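Long-range contacts in beta-porphyranase B (Bacteroides plebeius, PDB 4AWD), which hydrolyses the sulfated red-algal polysaccharide porphyran at its β-1,4 linkages between galactose and L-galactose-6-sulfate, releasing mainly disaccharides: residues Leu153-Val158 against Ser173-Asp178; Gln130-Tyr135 against Asp277-Ile282. One frame throughout, in Å; residues are numbered along the deposited sequence.

Following the chain from the N terminus, residues 130-135 lead into strand 134-141, and the chain then runs out and back through the hairpin of strands 149-163 and 168-182. Interaction 1 closes that hairpin, with 14 residues between its two segments. Interaction 2 is closed much later, when 277-282 returns to 130-135 after 141 residues, so the hairpin contact falls wholly within the larger loop. The two meet along strand 281-285, where Ser-154 O and Phe-281 N are probably hydrogen-bonded, and in the loop before it, where Arg-278 reaches Arg-156 O. Together they join the hairpin that carries the probable nucleophile to the start of strand 134-141 in the GH16 β-jelly roll.

Interaction 1: residues Leu153-Val158 against Ser173-Asp178; sequences LSNRPV and SSQELD
Leu-153 and Leu-177 form an antiparallel hydrogen-bonded pair. Leu-153 N lies 2.8 Å from Leu-177 O, and Leu-177 N lies 2.7 Å from Leu-153 O. Their side chains leave on the same face, CB beside CB, and Leu-153 also packs on Met-280 and Ile-282. On the other face, the non-hydrogen-bonded pair Ser-154 and Glu-176 has its CA atoms 4.3 Å apart. Glu-176, by similarity the nucleophile, holds CG anti to its backbone N (chi1 -174°) and stretches out past Ser-154 OG, while its OE1 is bonded to Trp-210 NE1.

Past this point the segment 153-158 carries one extra residue (three between Ser-154 and Val-158, against two between Ser-173 and Glu-176), and Asn-155 bridges the irregularity with its side-chain amide. Asn-155 N still bonds to Gln-175 O, but the acceptor for Gln-175 N is the side-chain OD1, at 2.9 Å and almost straight. A chi1 of 60°, with CG between backbone N and carbonyl carbon, swings the amide across to do this. Asn-155 ND2 then donates to Gln-175 OE1 at 3.1 Å and also bonds to Pro-279 O. The two amides stand 87° apart; Gln-175 OE1 lies in the Asn-155 amide plane, but ND2 comes in above the plane of the Gln-175 carbonyl. Beyond Pro-157, regular pairing resumes with Val-158 N 2.9 Å from Ser-173 O. Here a water spans Val-158 O and Ser-173 OG.

The buried Asn-155 amide therefore uses its oxygen and both directions of its NH2, stitching a shifted register together and tying the strand of the probable nucleophile to the chain at Pro-279.

Interaction 2: residues Gln130-Tyr135 against Asp277-Ile282; sequences QAHYGY and DRPMFI
Ala-131 O receives the N-H of Met-280 at 2.7 Å, the shortest polar bond of this contact. The return bond, Ala-131 N to Met-280 O at 3.0 Å, lies in the carbonyl plane but is bent at the hydrogen (143°). The two make a single antiparallel bridge, with loop continuing from it toward His-132 on one segment and Pro-279 on the other.

Pro-279 fills the angle beside this bridge. Its CB sits 3.7 Å from Gln-130 CA and also touches Ala-131 O. The Gln-130 side chain, bent at chi2 (-65°), runs alongside the proline ring in the same direction, its amide end meeting CG.

The imidazole of His-132 comes in at the CD and N end of the proline. Pro-279 N stands 3.6 Å above the centre of one ring face, with Arg-278 C nearer the rim; Tyr-133 CE2 lies over the opposite face. Close to the ring plane, CE1 approaches Asp-277 O to 3.2 Å. His-132 NE2 bonds to the carbonyl of Phe-276, and Trp-247 meets the ring edge-to-face. Tyr-133 itself brings its hydroxyl against Asp-277, with OH 3.5 Å from CA.

Two backbone bonds thus fix the crossing, while the histidine, held between peptide and tyrosine, probably carries its proton on NE2 to serve the Phe-276 carbonyl and so pins the loop leading into strand 281-285.

Interaction 1: residues Leu153-Val158 against Ser173-Asp178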
# COMPACT_ATOMS: atom_id res chain seq x y z
N LEU A 153 4.00 1.41 -0.98
CA LEU A 153 5.34 1.08 -1.47
C LEU A 153 6.20 0.62 -0.30
O LEU A 153 5.98 1.04 0.85
CB LEU A 153 5.99 2.27 -2.16
CG LEU A 153 5.34 2.81 -3.45
CD1 LEU A 153 4.21 3.72 -3.08
CD2 LEU A 153 6.33 3.55 -4.31
N SER A 154 7.18 -0.23 -0.60
CA SER A 154 8.04 -0.81 0.40
C SER A 154 9.35 -1.23 -0.24
O SER A 154 9.44 -1.37 -1.46
CB SER A 154 7.37 -2.05 0.98
OG SER A 154 7.90 -2.38 2.25
N ASN A 155 10.36 -1.45 0.60
CA ASN A 155 11.58 -2.09 0.15
C ASN A 155 12.07 -3.13 1.16
O ASN A 155 11.50 -3.29 2.24
CB ASN A 155 12.65 -1.06 -0.21
CG ASN A 155 13.04 -0.16 0.96
OD1 ASN A 155 12.92 -0.54 2.11
ND2 ASN A 155 13.53 1.03 0.65
N ARG A 156 13.13 -3.84 0.79
CA ARG A 156 13.67 -4.90 1.61
C ARG A 156 14.79 -4.40 2.52
O ARG A 156 15.41 -3.38 2.23
CB ARG A 156 14.15 -6.03 0.73
CG ARG A 156 13.01 -6.67 -0.02
CD ARG A 156 13.53 -7.32 -1.26
NE ARG A 156 14.08 -8.65 -1.00
CZ ARG A 156 14.92 -9.28 -1.82
NH1 ARG A 156 15.33 -8.70 -2.96
NH2 ARG A 156 15.35 -10.49 -1.49
N PRO A 157 15.02 -5.09 3.64
CA PRO A 157 15.99 -4.62 4.62
C PRO A 157 17.43 -4.66 4.12
O PRO A 157 17.80 -5.55 3.38
CB PRO A 157 15.80 -5.59 5.80
CG PRO A 157 15.05 -6.75 5.27
CD PRO A 157 14.25 -6.26 4.12
N VAL A 158 18.20 -3.66 4.52
CA VAL A 158 19.60 -3.55 4.14
C VAL A 158 20.42 -3.61 5.43
O VAL A 158 20.09 -2.94 6.42
CB VAL A 158 19.86 -2.22 3.36
CG1 VAL A 158 21.29 -1.72 3.53
CG2 VAL A 158 19.52 -2.40 1.88
N SER A 173 17.74 -2.00 8.35
CA SER A 173 16.69 -1.01 8.14
C SER A 173 15.99 -1.20 6.79
O SER A 173 16.57 -1.73 5.84
CB SER A 173 17.25 0.41 8.27
OG SER A 173 18.14 0.70 7.20
N SER A 174 14.73 -0.78 6.75
CA SER A 174 13.97 -0.69 5.51
C SER A 174 12.92 0.40 5.67
O SER A 174 12.77 0.96 6.75
CB SER A 174 13.32 -2.02 5.14
OG SER A 174 12.32 -2.39 6.08
N GLN A 175 12.21 0.72 4.59
CA GLN A 175 11.19 1.75 4.64
C GLN A 175 9.90 1.27 3.98
O GLN A 175 9.90 0.32 3.20
CB GLN A 175 11.67 3.06 4.00
CG GLN A 175 12.90 3.68 4.66
CD GLN A 175 14.21 3.03 4.17
OE1 GLN A 175 14.41 2.84 2.98
NE2 GLN A 175 15.08 2.70 5.11
N GLU A 176 8.82 1.97 4.28
CA GLU A 176 7.50 1.56 3.90
C GLU A 176 6.62 2.80 3.85
O GLU A 176 6.55 3.55 4.83
CB GLU A 176 6.94 0.56 4.93
CG GLU A 176 5.61 -0.07 4.56
CD GLU A 176 5.24 -1.20 5.49
OE1 GLU A 176 6.06 -1.58 6.36
OE2 GLU A 176 4.12 -1.73 5.36
N LEU A 177 5.96 2.99 2.72
CA LEU A 177 5.16 4.18 2.48
C LEU A 177 3.73 3.76 2.17
O LEU A 177 3.45 3.19 1.11
CB LEU A 177 5.78 5.03 1.35
CG LEU A 177 5.04 6.19 0.65
CD1 LEU A 177 4.51 7.21 1.63
CD2 LEU A 177 5.96 6.88 -0.36
N ASP A 178 2.85 3.99 3.13
CA ASP A 178 1.44 3.62 3.02
C ASP A 178 0.67 4.80 2.50
O ASP A 178 0.54 5.82 3.18
CB ASP A 178 0.89 3.20 4.39
CG ASP A 178 1.42 1.85 4.84
OD1 ASP A 178 1.26 0.89 4.07
OD2 ASP A 178 2.00 1.75 5.95
O HOH W 1 9.85 -2.31 4.99
O HOH W 2 20.48 -0.50 7.54

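Interaction 2: residues Gln130-Tyr135 against Asp277-Ile282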
# COMPACT_ATOMS: atom_id res chain seq x y z
N GLN A 130 12.47 0.14 -8.32
CA GLN A 130 13.25 1.37 -8.37
C GLN A 130 12.36 2.61 -8.38
O GLN A 130 12.74 3.66 -8.93
CB GLN A 130 14.17 1.38 -9.60
CG GLN A 130 15.17 0.22 -9.65
CD GLN A 130 16.17 0.30 -8.51
OE1 GLN A 130 16.95 1.24 -8.44
NE2 GLN A 130 16.14 -0.69 -7.62
N ALA A 131 11.16 2.49 -7.80
CA ALA A 131 10.28 3.65 -7.68
C ALA A 131 10.83 4.53 -6.57
O ALA A 131 10.95 4.07 -5.44
CB ALA A 131 8.86 3.24 -7.38
N HIS A 132 11.21 5.76 -6.91
CA HIS A 132 11.73 6.70 -5.91
C HIS A 132 10.93 8.00 -5.92
O HIS A 132 9.71 7.97 -6.10
CB HIS A 132 13.24 6.97 -6.10
CG HIS A 132 13.99 7.14 -4.81
ND1 HIS A 132 15.36 7.03 -4.72
CD2 HIS A 132 13.55 7.36 -3.54
CE1 HIS A 132 15.73 7.20 -3.47
NE2 HIS A 132 14.66 7.40 -2.73
N TYR A 133 11.61 9.14 -5.75
CA TYR A 133 10.94 10.45 -5.66
C TYR A 133 10.10 10.66 -6.91
O TYR A 133 10.52 10.33 -8.03
CB TYR A 133 11.92 11.62 -5.47
CG TYR A 133 12.98 11.35 -4.43
CD1 TYR A 133 12.65 10.82 -3.19
CD2 TYR A 133 14.33 11.59 -4.69
CE1 TYR A 133 13.61 10.56 -2.24
CE2 TYR A 133 15.31 11.34 -3.73
CZ TYR A 133 14.93 10.83 -2.51
OH TYR A 133 15.86 10.55 -1.55
N GLY A 134 8.90 11.18 -6.69
CA GLY A 134 7.89 11.20 -7.72
C GLY A 134 6.51 11.16 -7.12
O GLY A 134 6.33 11.44 -5.92
N TYR A 135 5.53 10.82 -7.94
CA TYR A 135 4.13 10.85 -7.56
C TYR A 135 3.46 9.51 -7.89
O TYR A 135 3.68 8.92 -8.96
CB TYR A 135 3.41 12.01 -8.27
CG TYR A 135 2.02 12.29 -7.74
CD1 TYR A 135 0.91 11.63 -8.25
CD2 TYR A 135 1.83 13.22 -6.72
CE1 TYR A 135 -0.39 11.88 -7.76
CE2 TYR A 135 0.54 13.50 -6.23
CZ TYR A 135 -0.56 12.81 -6.75
OH TYR A 135 -1.82 13.07 -6.27
N ASP A 277 15.80 7.74 1.51
CA ASP A 277 16.75 7.85 0.41
C ASP A 277 16.92 6.55 -0.40
O ASP A 277 17.87 6.42 -1.16
CB ASP A 277 18.11 8.37 0.89
CG ASP A 277 18.77 7.46 1.94
OD1 ASP A 277 18.28 6.32 2.17
OD2 ASP A 277 19.78 7.92 2.54
N ARG A 278 16.00 5.61 -0.23
CA ARG A 278 16.06 4.36 -0.97
C ARG A 278 14.78 4.11 -1.78
O ARG A 278 13.67 4.30 -1.27
CB ARG A 278 16.28 3.19 -0.02
CG ARG A 278 17.68 3.03 0.53
CD ARG A 278 17.69 1.80 1.43
NE ARG A 278 17.16 0.64 0.70
CZ ARG A 278 16.58 -0.42 1.25
NH1 ARG A 278 16.44 -0.52 2.57
NH2 ARG A 278 16.15 -1.40 0.46
N PRO A 279 14.94 3.63 -3.03
CA PRO A 279 13.77 3.34 -3.87
C PRO A 279 12.95 2.14 -3.34
O PRO A 279 13.41 1.41 -2.44
CB PRO A 279 14.41 3.01 -5.22
CG PRO A 279 15.75 2.39 -4.83
CD PRO A 279 16.21 3.21 -3.66
N MET A 280 11.75 1.95 -3.90
CA MET A 280 10.82 0.93 -3.43
C MET A 280 10.12 0.20 -4.56
O MET A 280 10.14 0.63 -5.73
CB MET A 280 9.74 1.56 -2.54
CG MET A 280 10.21 2.09 -1.20
SD MET A 280 8.89 2.91 -0.28
CE MET A 280 9.85 3.59 1.06
N PHE A 281 9.47 -0.91 -4.20
CA PHE A 281 8.47 -1.54 -5.08
C PHE A 281 7.06 -1.13 -4.66
O PHE A 281 6.85 -0.67 -3.54
CB PHE A 281 8.64 -3.07 -5.13
CG PHE A 281 8.67 -3.75 -3.78
CD1 PHE A 281 7.49 -4.12 -3.14
CD2 PHE A 281 9.88 -4.05 -3.17
CE1 PHE A 281 7.52 -4.76 -1.91
CE2 PHE A 281 9.92 -4.69 -1.94
CZ PHE A 281 8.74 -5.05 -1.31
N ILE A 282 6.10 -1.29 -5.58
CA ILE A 282 4.68 -1.08 -5.26
C ILE A 282 4.10 -2.36 -4.65
O ILE A 282 4.33 -3.45 -5.19
CB ILE A 282 3.84 -0.74 -6.53
CG1 ILE A 282 4.40 0.48 -7.27
CG2 ILE A 282 2.37 -0.54 -6.18
CD1 ILE A 282 3.90 1.80 -6.75